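PDB 3RI0: BB_2cx5_001 from Thermus thermophilus, which serves as a designed scaffold for backbone grafting of a linear HIV epitope, built on a protein with an aminoacyl-tRNA editing domain fold. Local coordinates for residues E124-G129 with L135-P140; L72-R77 with V151-E156; R8-L13 with H20-E25; G66-D71 with Y114-L119. The protein carries 6 engineered substitutions. All blocks are in the same frame, centred on the assembly; numbering follows the deposited sequence.

Contacts 1 and 3 lie on the same side of the chain's centre, as do contacts 2 and 4, with contact 3 opposite the latter pair; all four reach the same mixed sheet. Contact 1 is the hairpin of strands 125-128 and 134-138; contact 3 brings helix 4-15 against strand 23-25, the antiparallel neighbour of strand 134-138, so the two contacts abut in the sheet. Contacts 2 and 4 also adjoin, since strands 150-152 and 113-116 run side by side. Chemistry follows place: contact 3, the buried one, mixes apolar packing with one glutamine; of the three partly buried contacts, the hairpin uses backbone ladders and aromatic faces, while the more polar contacts 2 and 4 depend on a lysine and an asparagine.

Contact 1 (E124-G129 with L135-P140); sequences EVWAAG and LFRATP
One face of the Trp-126 indole carries the aliphatic base of Arg-137, whose CB sits over the centre of the six-membered ring, 3.3 Å from the centroid and almost exactly on the normal, a CH-pi contact. The Phe-136 ring, turned to the other face of the sheet, receives Ala-127 CB over one face, offset toward the rim at 4.1 Å from the centroid. At the edge of the Arg-137 guanidinium, near its plane, lies Glu-124 OE1; carboxylate and guanidinium planes stand 84° apart, and the NE to OE1 bond of this salt bridge is weak at 3.3 Å. A bend at chi3 (-85°) turns the arginine chain from the indole toward that carboxylate.

Between these two sets of side chains runs an antiparallel beta hairpin. Val-125 and Ala-138 form one hydrogen-bonded pair, with Val-125 N to Ala-138 O at 2.8 Å, and Ala-127 and Phe-136 form the next, with Ala-127 N to Phe-136 O at 3.0 Å. Trp-126 and Arg-137 face each other at the non-hydrogen-bonded position between them, where their CA atoms come within 4.3 Å; from this position the tryptophan torsions (chi1 -63°) lay the indole over the arginine CB. Leu-135 CB extends the apolar patch to Trp-126 CE3 at 4.0 Å. On the Phe-136 side, Val-9 and Leu-13 of helix 4-15 pack against the ring.

The hairpin thus has two chemically distinct faces, a buried one of Val-125, Ala-127, Phe-136 and Ala-138, and a partly exposed one where the indole supports an arginine whose charge the glutamate, joined through one weak NE bond at the guanidinium edge, probably offsets in part.

Contact 2 (L72-R77 with V151-E156); sequences LGKAAR and VADLKE. Engineered in segment 72-77: Ala-76 (natural residue Thr).
The first turns of helix 72-79 stand beside the chain leaving strand 150-152, and the backbones come nearest where the CA atoms of Lys-74 and Leu-154 are 6.0 Å apart. Lys-74 carries the contact. With CG anti to its carbonyl carbon (chi1 -47°) and every later torsion extended, its chain runs across the backbone of 153-155, where CD lies 3.6 Å from Lys-155 O, and delivers the ammonium to three acceptors. Lys-74 NZ donates to Lys-155 O at 2.9 Å, nearly along the C=O axis. Asp-153 supplies the others: OD2 is met on its syn side by Lys-74 NZ at 3.0 Å, 23° out of the carboxylate plane, while OD1 adds a weak bond to the same nitrogen, so the salt bridge is bidentate but uneven.

At the start of the helix a water accepts from Leu-72 N at 3.1 Å and donates weakly to Glu-156 OE2. Asp-71 caps this end through its side chain, and its backbone is paired with that of Leu-154. The Leu-154 side chain packs on Phe-62 and Leu-78, setting an apolar layer beneath the polar one.

A single ammonium therefore ties the helix start to both a side chain and a main-chain carbonyl of the C-terminal tail. The Asp-153 carboxylate would be expected to stabilise the charged form of Lys-74 and to offset the like charge of nearby Lys-155, itself in a long, weak ion pair with Asp-118.

Contact 3 (R8-L13 with H20-E25); sequences RVQGAL and HLKVVE
Gln-10 OE1 accepts the backbone N-H of Val-23 at 2.9 Å, a nearly straight bond (170° at the hydrogen) whose donor is somewhat tilted from the carbonyl plane of the amide. The arrangement is a helix laid against an edge strand: helix 8-13 and strand 23-25 run close to antiparallel, at 165°, with their axes 9.1 Å apart. From the same amide, NE2 donates to Leu-21 O at 3.2 Å, and that oxygen lies close to the amide plane. Each end of the glutamine head thus engages the main chain on a different side of Lys-22. The pairing fixes the rotation of the amide, for its carbonyl meets an N-H and its NH2 a C=O. A fold at chi2 (62°), after CG has left anti to the backbone N, brings the head back over the 21-23 backbone.

Below this polar pair the contact is apolar. The branched side chains of Val-9 and Val-23 cross at about a right angle, CG1 of Val-9 touching CG2 of Val-23 at 3.8 Å. Leu-13 points to the same side of the helix and crosses Leu-21 in a similar way. Leu-146 of helix 140-147 covers Leu-13 and Leu-21, so the helix closes over the hydrophobic interior. Leu-13 spans both partners through one methyl, with CD1 at 4.0 Å from Leu-21 CB and 4.2 Å from Val-23 CG2.

Contact 4 (G66-D71 with Y114-L119); sequences GKNRLD and YLDEDL
Asn-68 ND2 makes the tight part of this contact, giving its two N-H groups to two carboxylates of the 114-119 segment. The closer bond, 2.8 Å to Asp-116 OD2, is nearly straight at 167°, uses the syn lone pair and lies in the amide plane. The second, 3.0 Å to Asp-118 OD2, is more bent; it meets that oxygen on the anti side, 29° out of the carboxylate plane. Asn-68 reaches both from a loop between strand 59-65 and helix 72-79.

Asp-116 is held on its own side too: its OD1 accepts from Asp-118 N at 2.8 Å, an Asx turn where strand 113-116 passes into a 3-10 segment, while its OD2 also takes the backbone N of Ser-65. The looser, more exposed side belongs to Lys-67, whose CE touches Asp-118 OD2 at 4.1 Å, while its NZ, weakly hydrogen-bonded to Tyr-122 OH, stays 4.6 Å from that oxygen, too far for a salt bridge. Asp-118 OD2 also forms a long, weak ion pair with Lys-155 NZ.

Two acidic groups brought this close would repel each other; the shared amide donor, the backbone N-H groups and the flanking lysines probably offset that repulsion and help to keep both carboxylates ionised.

Contact 1 (E124-G129 with L135-P140)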
# COMPACT_ATOMS: atom_id res chain seq x y z
N GLU A 124 -12.60 4.80 -6.52
CA GLU A 124 -12.14 4.34 -5.22
C GLU A 124 -11.22 3.14 -5.40
O GLU A 124 -11.31 2.43 -6.40
CB GLU A 124 -13.31 3.96 -4.31
CG GLU A 124 -13.63 2.48 -4.33
CD GLU A 124 -14.91 2.18 -5.04
OE1 GLU A 124 -15.99 2.51 -4.49
OE2 GLU A 124 -14.85 1.61 -6.16
N VAL A 125 -10.34 2.92 -4.43
CA VAL A 125 -9.38 1.82 -4.47
C VAL A 125 -9.39 1.09 -3.12
O VAL A 125 -9.89 1.62 -2.12
CB VAL A 125 -7.94 2.33 -4.78
CG1 VAL A 125 -7.85 2.81 -6.22
CG2 VAL A 125 -7.58 3.46 -3.84
N TRP A 126 -8.83 -0.12 -3.10
CA TRP A 126 -8.75 -0.92 -1.89
C TRP A 126 -7.30 -1.21 -1.50
O TRP A 126 -6.54 -1.82 -2.28
CB TRP A 126 -9.50 -2.24 -2.07
CG TRP A 126 -10.97 -2.06 -2.32
CD1 TRP A 126 -11.58 -1.76 -3.51
CD2 TRP A 126 -12.02 -2.13 -1.35
NE1 TRP A 126 -12.94 -1.64 -3.34
CE2 TRP A 126 -13.23 -1.86 -2.02
CE3 TRP A 126 -12.04 -2.39 0.03
CZ2 TRP A 126 -14.47 -1.86 -1.35
CZ3 TRP A 126 -13.27 -2.38 0.69
CH2 TRP A 126 -14.47 -2.12 -0.01
N ALA A 127 -6.92 -0.79 -0.30
CA ALA A 127 -5.57 -0.99 0.21
C ALA A 127 -5.55 -2.10 1.24
O ALA A 127 -6.58 -2.44 1.82
CB ALA A 127 -5.05 0.31 0.84
N ALA A 128 -4.36 -2.65 1.48
CA ALA A 128 -4.20 -3.75 2.43
C ALA A 128 -4.44 -3.32 3.89
O ALA A 128 -4.08 -2.22 4.30
CB ALA A 128 -2.81 -4.35 2.28
N GLY A 129 -5.04 -4.21 4.67
CA GLY A 129 -5.34 -3.90 6.06
C GLY A 129 -4.47 -4.59 7.11
O GLY A 129 -4.93 -4.83 8.22
N LEU A 135 -8.71 -5.40 3.94
CA LEU A 135 -8.68 -4.27 3.03
C LEU A 135 -9.55 -3.17 3.59
O LEU A 135 -10.39 -3.41 4.46
CB LEU A 135 -9.25 -4.67 1.66
CG LEU A 135 -8.60 -5.73 0.76
CD1 LEU A 135 -9.64 -6.23 -0.26
CD2 LEU A 135 -7.39 -5.14 0.04
N PHE A 136 -9.35 -1.96 3.08
CA PHE A 136 -10.17 -0.82 3.46
C PHE A 136 -10.21 0.00 2.20
O PHE A 136 -9.20 0.11 1.49
CB PHE A 136 -9.57 -0.05 4.66
CG PHE A 136 -8.32 0.75 4.36
CD1 PHE A 136 -8.42 2.03 3.83
CD2 PHE A 136 -7.06 0.25 4.69
CE1 PHE A 136 -7.27 2.83 3.65
CE2 PHE A 136 -5.90 1.04 4.51
CZ PHE A 136 -6.01 2.32 3.99
N ARG A 137 -11.37 0.55 1.87
CA ARG A 137 -11.45 1.34 0.65
C ARG A 137 -11.32 2.82 0.93
O ARG A 137 -11.57 3.28 2.05
CB ARG A 137 -12.76 1.08 -0.07
CG ARG A 137 -13.98 1.67 0.59
CD ARG A 137 -15.17 1.64 -0.35
NE ARG A 137 -15.24 2.79 -1.26
CZ ARG A 137 -15.31 4.06 -0.86
NH1 ARG A 137 -15.30 4.35 0.44
NH2 ARG A 137 -15.39 5.04 -1.75
N ALA A 138 -10.93 3.55 -0.10
CA ALA A 138 -10.78 4.99 0.00
C ALA A 138 -10.70 5.51 -1.41
O ALA A 138 -10.40 4.75 -2.33
CB ALA A 138 -9.49 5.33 0.76
N THR A 139 -10.97 6.79 -1.60
CA THR A 139 -10.87 7.36 -2.93
C THR A 139 -9.40 7.73 -3.07
O THR A 139 -8.69 7.87 -2.07
CB THR A 139 -11.73 8.64 -3.09
OG1 THR A 139 -11.22 9.67 -2.23
CG2 THR A 139 -13.19 8.36 -2.73
N PRO A 140 -8.90 7.84 -4.31
CA PRO A 140 -7.50 8.19 -4.53
C PRO A 140 -7.14 9.48 -3.81
O PRO A 140 -6.03 9.63 -3.30
CB PRO A 140 -7.43 8.34 -6.04
CG PRO A 140 -8.35 7.26 -6.51
CD PRO A 140 -9.54 7.45 -5.59

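Contact 2 (L72-R77 with V151-E156)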
# COMPACT_ATOMS: atom_id res chain seq x y z
N LEU A 72 11.42 -0.54 -11.50
CA LEU A 72 12.48 -0.07 -10.62
C LEU A 72 13.37 0.98 -11.27
O LEU A 72 14.05 1.74 -10.57
CB LEU A 72 13.32 -1.24 -10.13
CG LEU A 72 12.61 -2.13 -9.10
CD1 LEU A 72 13.48 -3.33 -8.79
CD2 LEU A 72 12.32 -1.32 -7.85
N GLY A 73 13.36 1.03 -12.59
CA GLY A 73 14.16 2.01 -13.30
C GLY A 73 13.63 3.41 -13.04
O GLY A 73 14.38 4.31 -12.67
N LYS A 74 12.32 3.59 -13.23
CA LYS A 74 11.67 4.88 -13.02
C LYS A 74 11.66 5.25 -11.54
O LYS A 74 11.84 6.41 -11.17
CB LYS A 74 10.23 4.84 -13.51
CG LYS A 74 10.02 4.24 -14.89
CD LYS A 74 8.54 4.22 -15.22
CE LYS A 74 8.27 3.74 -16.64
NZ LYS A 74 6.85 4.02 -17.04
N ALA A 75 11.44 4.25 -10.70
CA ALA A 75 11.40 4.47 -9.26
C ALA A 75 12.72 5.05 -8.77
O ALA A 75 12.73 5.90 -7.89
CB ALA A 75 11.10 3.16 -8.55
N ALA A 76 13.83 4.60 -9.35
CA ALA A 76 15.17 5.05 -8.96
C ALA A 76 15.57 6.43 -9.48
O ALA A 76 16.18 7.21 -8.76
CB ALA A 76 16.21 4.01 -9.40
N ARG A 77 15.24 6.74 -10.74
CA ARG A 77 15.59 8.05 -11.29
C ARG A 77 14.74 9.11 -10.61
O ARG A 77 15.05 10.30 -10.63
CB ARG A 77 15.35 8.08 -12.80
CG ARG A 77 16.25 7.14 -13.60
CD ARG A 77 16.10 7.38 -15.09
NE ARG A 77 14.82 6.93 -15.63
CZ ARG A 77 14.52 5.66 -15.88
NH1 ARG A 77 15.42 4.71 -15.65
NH2 ARG A 77 13.33 5.34 -16.36
N VAL A 151 2.15 11.92 -6.81
CA VAL A 151 1.62 11.19 -7.96
C VAL A 151 2.78 10.95 -8.92
O VAL A 151 3.61 11.83 -9.12
CB VAL A 151 0.52 12.00 -8.69
CG1 VAL A 151 0.27 11.42 -10.06
CG2 VAL A 151 -0.76 11.99 -7.88
N ALA A 152 2.84 9.76 -9.50
CA ALA A 152 3.93 9.45 -10.41
C ALA A 152 3.68 8.31 -11.39
O ALA A 152 2.78 7.49 -11.23
CB ALA A 152 5.20 9.15 -9.61
N ASP A 153 4.52 8.28 -12.43
CA ASP A 153 4.46 7.25 -13.44
C ASP A 153 5.46 6.20 -12.95
O ASP A 153 6.67 6.44 -12.97
CB ASP A 153 4.88 7.84 -14.79
CG ASP A 153 5.29 6.79 -15.78
OD1 ASP A 153 4.54 5.80 -15.94
OD2 ASP A 153 6.36 6.95 -16.40
N LEU A 154 4.95 5.05 -12.51
CA LEU A 154 5.82 4.03 -11.93
C LEU A 154 5.90 2.64 -12.57
O LEU A 154 6.91 1.95 -12.44
CB LEU A 154 5.45 3.85 -10.46
CG LEU A 154 5.44 5.10 -9.57
CD1 LEU A 154 4.70 4.79 -8.26
CD2 LEU A 154 6.86 5.55 -9.31
N LYS A 155 4.84 2.22 -13.24
CA LYS A 155 4.77 0.89 -13.83
C LYS A 155 5.66 0.61 -15.03
O LYS A 155 6.24 1.52 -15.63
CB LYS A 155 3.34 0.59 -14.25
CG LYS A 155 2.96 1.26 -15.55
CD LYS A 155 1.57 1.84 -15.48
CE LYS A 155 1.29 2.78 -16.64
NZ LYS A 155 0.94 2.08 -17.89
N GLU A 156 5.75 -0.67 -15.37
CA GLU A 156 6.52 -1.10 -16.52
C GLU A 156 5.60 -0.97 -17.72
O GLU A 156 4.42 -1.34 -17.66
CB GLU A 156 6.98 -2.55 -16.32
CG GLU A 156 7.85 -2.73 -15.08
CD GLU A 156 8.69 -3.99 -15.12
OE1 GLU A 156 8.11 -5.09 -15.11
OE2 GLU A 156 9.94 -3.88 -15.17
O HOH W 1 12.25 -3.11 -12.92

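Contact 3 (R8-L13 with H20-E25)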
# COMPACT_ATOMS: atom_id res chain seq x y z
N ARG A 8 -5.11 -2.89 14.15
CA ARG A 8 -4.02 -1.93 14.17
C ARG A 8 -4.17 -0.90 13.07
O ARG A 8 -3.98 0.30 13.30
CB ARG A 8 -2.67 -2.65 14.03
CG ARG A 8 -1.50 -1.68 14.06
CD ARG A 8 -0.26 -2.32 14.62
NE ARG A 8 0.53 -1.36 15.39
CZ ARG A 8 1.51 -0.62 14.90
NH1 ARG A 8 1.85 -0.72 13.62
NH2 ARG A 8 2.15 0.23 15.69
N VAL A 9 -4.51 -1.35 11.87
CA VAL A 9 -4.69 -0.42 10.76
C VAL A 9 -5.91 0.47 11.02
O VAL A 9 -5.90 1.65 10.66
CB VAL A 9 -4.89 -1.17 9.41
CG1 VAL A 9 -5.22 -0.17 8.31
CG2 VAL A 9 -3.60 -1.94 9.04
N GLN A 10 -6.94 -0.08 11.66
CA GLN A 10 -8.13 0.71 11.95
C GLN A 10 -7.78 1.82 12.93
O GLN A 10 -8.15 2.98 12.72
CB GLN A 10 -9.24 -0.17 12.53
CG GLN A 10 -10.53 0.58 12.79
CD GLN A 10 -11.13 1.14 11.53
OE1 GLN A 10 -11.54 0.40 10.64
NE2 GLN A 10 -11.19 2.47 11.43
N GLY A 11 -7.07 1.48 14.00
CA GLY A 11 -6.67 2.48 14.98
C GLY A 11 -5.81 3.55 14.34
O GLY A 11 -5.91 4.74 14.68
N ALA A 12 -4.97 3.13 13.41
CA ALA A 12 -4.09 4.06 12.69
C ALA A 12 -4.92 5.03 11.85
O ALA A 12 -4.63 6.22 11.81
CB ALA A 12 -3.11 3.29 11.79
N LEU A 13 -5.95 4.52 11.19
CA LEU A 13 -6.81 5.37 10.37
C LEU A 13 -7.53 6.40 11.22
O LEU A 13 -7.63 7.56 10.83
CB LEU A 13 -7.82 4.53 9.58
CG LEU A 13 -7.26 3.73 8.40
CD1 LEU A 13 -8.35 2.85 7.80
CD2 LEU A 13 -6.69 4.68 7.33
N HIS A 20 -13.54 7.32 9.30
CA HIS A 20 -14.71 6.89 8.56
C HIS A 20 -14.37 5.77 7.57
O HIS A 20 -15.27 5.13 7.04
CB HIS A 20 -15.36 8.06 7.82
CG HIS A 20 -14.50 8.66 6.76
ND1 HIS A 20 -13.36 9.39 7.04
CD2 HIS A 20 -14.63 8.67 5.41
CE1 HIS A 20 -12.83 9.82 5.91
NE2 HIS A 20 -13.58 9.40 4.91
N LEU A 21 -13.09 5.55 7.32
CA LEU A 21 -12.66 4.47 6.42
C LEU A 21 -12.63 3.24 7.33
O LEU A 21 -12.06 3.30 8.42
CB LEU A 21 -11.26 4.74 5.85
CG LEU A 21 -11.13 6.05 5.05
CD1 LEU A 21 -9.69 6.25 4.59
CD2 LEU A 21 -12.06 5.99 3.83
N LYS A 22 -13.23 2.14 6.88
CA LYS A 22 -13.32 0.92 7.68
C LYS A 22 -12.52 -0.25 7.14
O LYS A 22 -12.62 -0.59 5.95
CB LYS A 22 -14.78 0.48 7.81
CG LYS A 22 -15.75 1.60 8.18
CD LYS A 22 -15.36 2.26 9.48
CE LYS A 22 -16.40 3.28 9.92
NZ LYS A 22 -16.01 3.93 11.21
N VAL A 23 -11.74 -0.88 8.02
CA VAL A 23 -10.96 -2.04 7.63
C VAL A 23 -11.92 -3.22 7.60
O VAL A 23 -12.68 -3.44 8.54
CB VAL A 23 -9.82 -2.33 8.62
CG1 VAL A 23 -9.13 -3.64 8.23
CG2 VAL A 23 -8.82 -1.21 8.60
N VAL A 24 -11.86 -3.97 6.50
CA VAL A 24 -12.72 -5.11 6.27
C VAL A 24 -11.94 -6.42 6.23
O VAL A 24 -10.82 -6.48 5.71
CB VAL A 24 -13.49 -4.89 4.94
CG1 VAL A 24 -13.91 -6.20 4.33
CG2 VAL A 24 -14.70 -3.99 5.20
N GLU A 25 -12.52 -7.48 6.78
CA GLU A 25 -11.84 -8.77 6.84
C GLU A 25 -12.47 -9.80 5.91
O GLU A 25 -13.66 -10.10 6.01
CB GLU A 25 -11.84 -9.29 8.27
CG GLU A 25 -10.75 -10.29 8.56
CD GLU A 25 -9.98 -9.95 9.83
OE1 GLU A 25 -10.58 -10.04 10.92
OE2 GLU A 25 -8.79 -9.58 9.73

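Contact 4 (G66-D71 with Y114-L119)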
# COMPACT_ATOMS: atom_id res chain seq x y z
N GLY A 66 -2.80 -2.85 -8.60
CA GLY A 66 -2.69 -4.29 -8.58
C GLY A 66 -2.46 -4.88 -9.97
O GLY A 66 -2.00 -6.01 -10.10
N LYS A 67 -2.75 -4.12 -11.02
CA LYS A 67 -2.58 -4.62 -12.38
C LYS A 67 -1.25 -4.18 -13.01
O LYS A 67 -1.07 -4.32 -14.23
CB LYS A 67 -3.71 -4.12 -13.28
CG LYS A 67 -3.49 -2.68 -13.72
CD LYS A 67 -4.66 -2.10 -14.47
CE LYS A 67 -4.45 -0.61 -14.64
NZ LYS A 67 -5.64 0.09 -15.18
N ASN A 68 -0.34 -3.64 -12.20
CA ASN A 68 0.95 -3.21 -12.72
C ASN A 68 2.09 -3.72 -11.86
O ASN A 68 1.90 -4.05 -10.69
CB ASN A 68 1.08 -1.68 -12.75
CG ASN A 68 -0.01 -1.01 -13.58
OD1 ASN A 68 -0.43 -1.51 -14.62
ND2 ASN A 68 -0.45 0.17 -13.13
N ARG A 69 3.28 -3.80 -12.43
CA ARG A 69 4.43 -4.20 -11.65
C ARG A 69 5.38 -3.00 -11.70
O ARG A 69 5.52 -2.33 -12.73
CB ARG A 69 5.05 -5.51 -12.18
CG ARG A 69 5.41 -5.56 -13.65
CD ARG A 69 5.04 -6.92 -14.31
NE ARG A 69 4.71 -8.00 -13.38
CZ ARG A 69 4.43 -9.25 -13.76
NH1 ARG A 69 4.44 -9.58 -15.04
NH2 ARG A 69 4.12 -10.17 -12.85
N LEU A 70 5.97 -2.69 -10.55
CA LEU A 70 6.86 -1.55 -10.41
C LEU A 70 8.10 -1.53 -11.29
O LEU A 70 8.89 -2.48 -11.29
CB LEU A 70 7.31 -1.42 -8.95
CG LEU A 70 8.23 -0.23 -8.68
CD1 LEU A 70 7.46 1.08 -8.91
CD2 LEU A 70 8.74 -0.30 -7.26
N ASP A 71 8.27 -0.46 -12.05
CA ASP A 71 9.44 -0.32 -12.89
C ASP A 71 10.51 0.29 -11.99
O ASP A 71 10.49 1.49 -11.72
CB ASP A 71 9.17 0.63 -14.06
CG ASP A 71 10.35 0.73 -15.02
OD1 ASP A 71 11.49 0.78 -14.52
OD2 ASP A 71 10.13 0.76 -16.25
N TYR A 114 5.20 7.46 -3.08
CA TYR A 114 4.85 7.71 -4.47
C TYR A 114 3.62 6.90 -4.85
O TYR A 114 3.43 5.78 -4.38
CB TYR A 114 6.03 7.38 -5.37
CG TYR A 114 7.25 8.19 -4.99
CD1 TYR A 114 8.06 7.81 -3.92
CD2 TYR A 114 7.55 9.38 -5.65
CE1 TYR A 114 9.14 8.59 -3.51
CE2 TYR A 114 8.62 10.16 -5.25
CZ TYR A 114 9.42 9.77 -4.19
OH TYR A 114 10.48 10.55 -3.81
N LEU A 115 2.79 7.47 -5.72
CA LEU A 115 1.55 6.81 -6.13
C LEU A 115 1.39 6.60 -7.63
O LEU A 115 1.35 7.56 -8.41
CB LEU A 115 0.35 7.63 -5.61
CG LEU A 115 -1.07 7.14 -5.93
CD1 LEU A 115 -1.64 6.43 -4.73
CD2 LEU A 115 -1.96 8.32 -6.26
N ASP A 116 1.30 5.33 -8.01
CA ASP A 116 1.11 4.89 -9.40
C ASP A 116 -0.04 5.71 -9.97
O ASP A 116 -1.18 5.54 -9.52
CB ASP A 116 0.73 3.40 -9.39
CG ASP A 116 0.47 2.83 -10.78
OD1 ASP A 116 0.16 3.60 -11.73
OD2 ASP A 116 0.57 1.59 -10.92
N GLU A 117 0.24 6.56 -10.95
CA GLU A 117 -0.81 7.40 -11.54
C GLU A 117 -2.06 6.65 -11.99
O GLU A 117 -3.15 7.22 -12.03
CB GLU A 117 -0.26 8.23 -12.72
CG GLU A 117 0.62 7.48 -13.72
CD GLU A 117 1.07 8.39 -14.87
OE1 GLU A 117 1.54 9.53 -14.61
OE2 GLU A 117 0.96 7.97 -16.04
N ASP A 118 -1.93 5.36 -12.31
CA ASP A 118 -3.08 4.58 -12.73
C ASP A 118 -4.12 4.42 -11.63
O ASP A 118 -5.29 4.15 -11.91
CB ASP A 118 -2.65 3.19 -13.23
CG ASP A 118 -1.97 3.24 -14.59
OD1 ASP A 118 -1.88 4.34 -15.19
OD2 ASP A 118 -1.51 2.18 -15.06
N LEU A 119 -3.72 4.60 -10.38
CA LEU A 119 -4.66 4.48 -9.26
C LEU A 119 -5.66 5.63 -9.25
O LEU A 119 -6.80 5.47 -8.81
CB LEU A 119 -3.91 4.42 -7.93
CG LEU A 119 -3.19 3.11 -7.62
CD1 LEU A 119 -2.37 3.24 -6.34
CD2 LEU A 119 -4.21 1.99 -7.48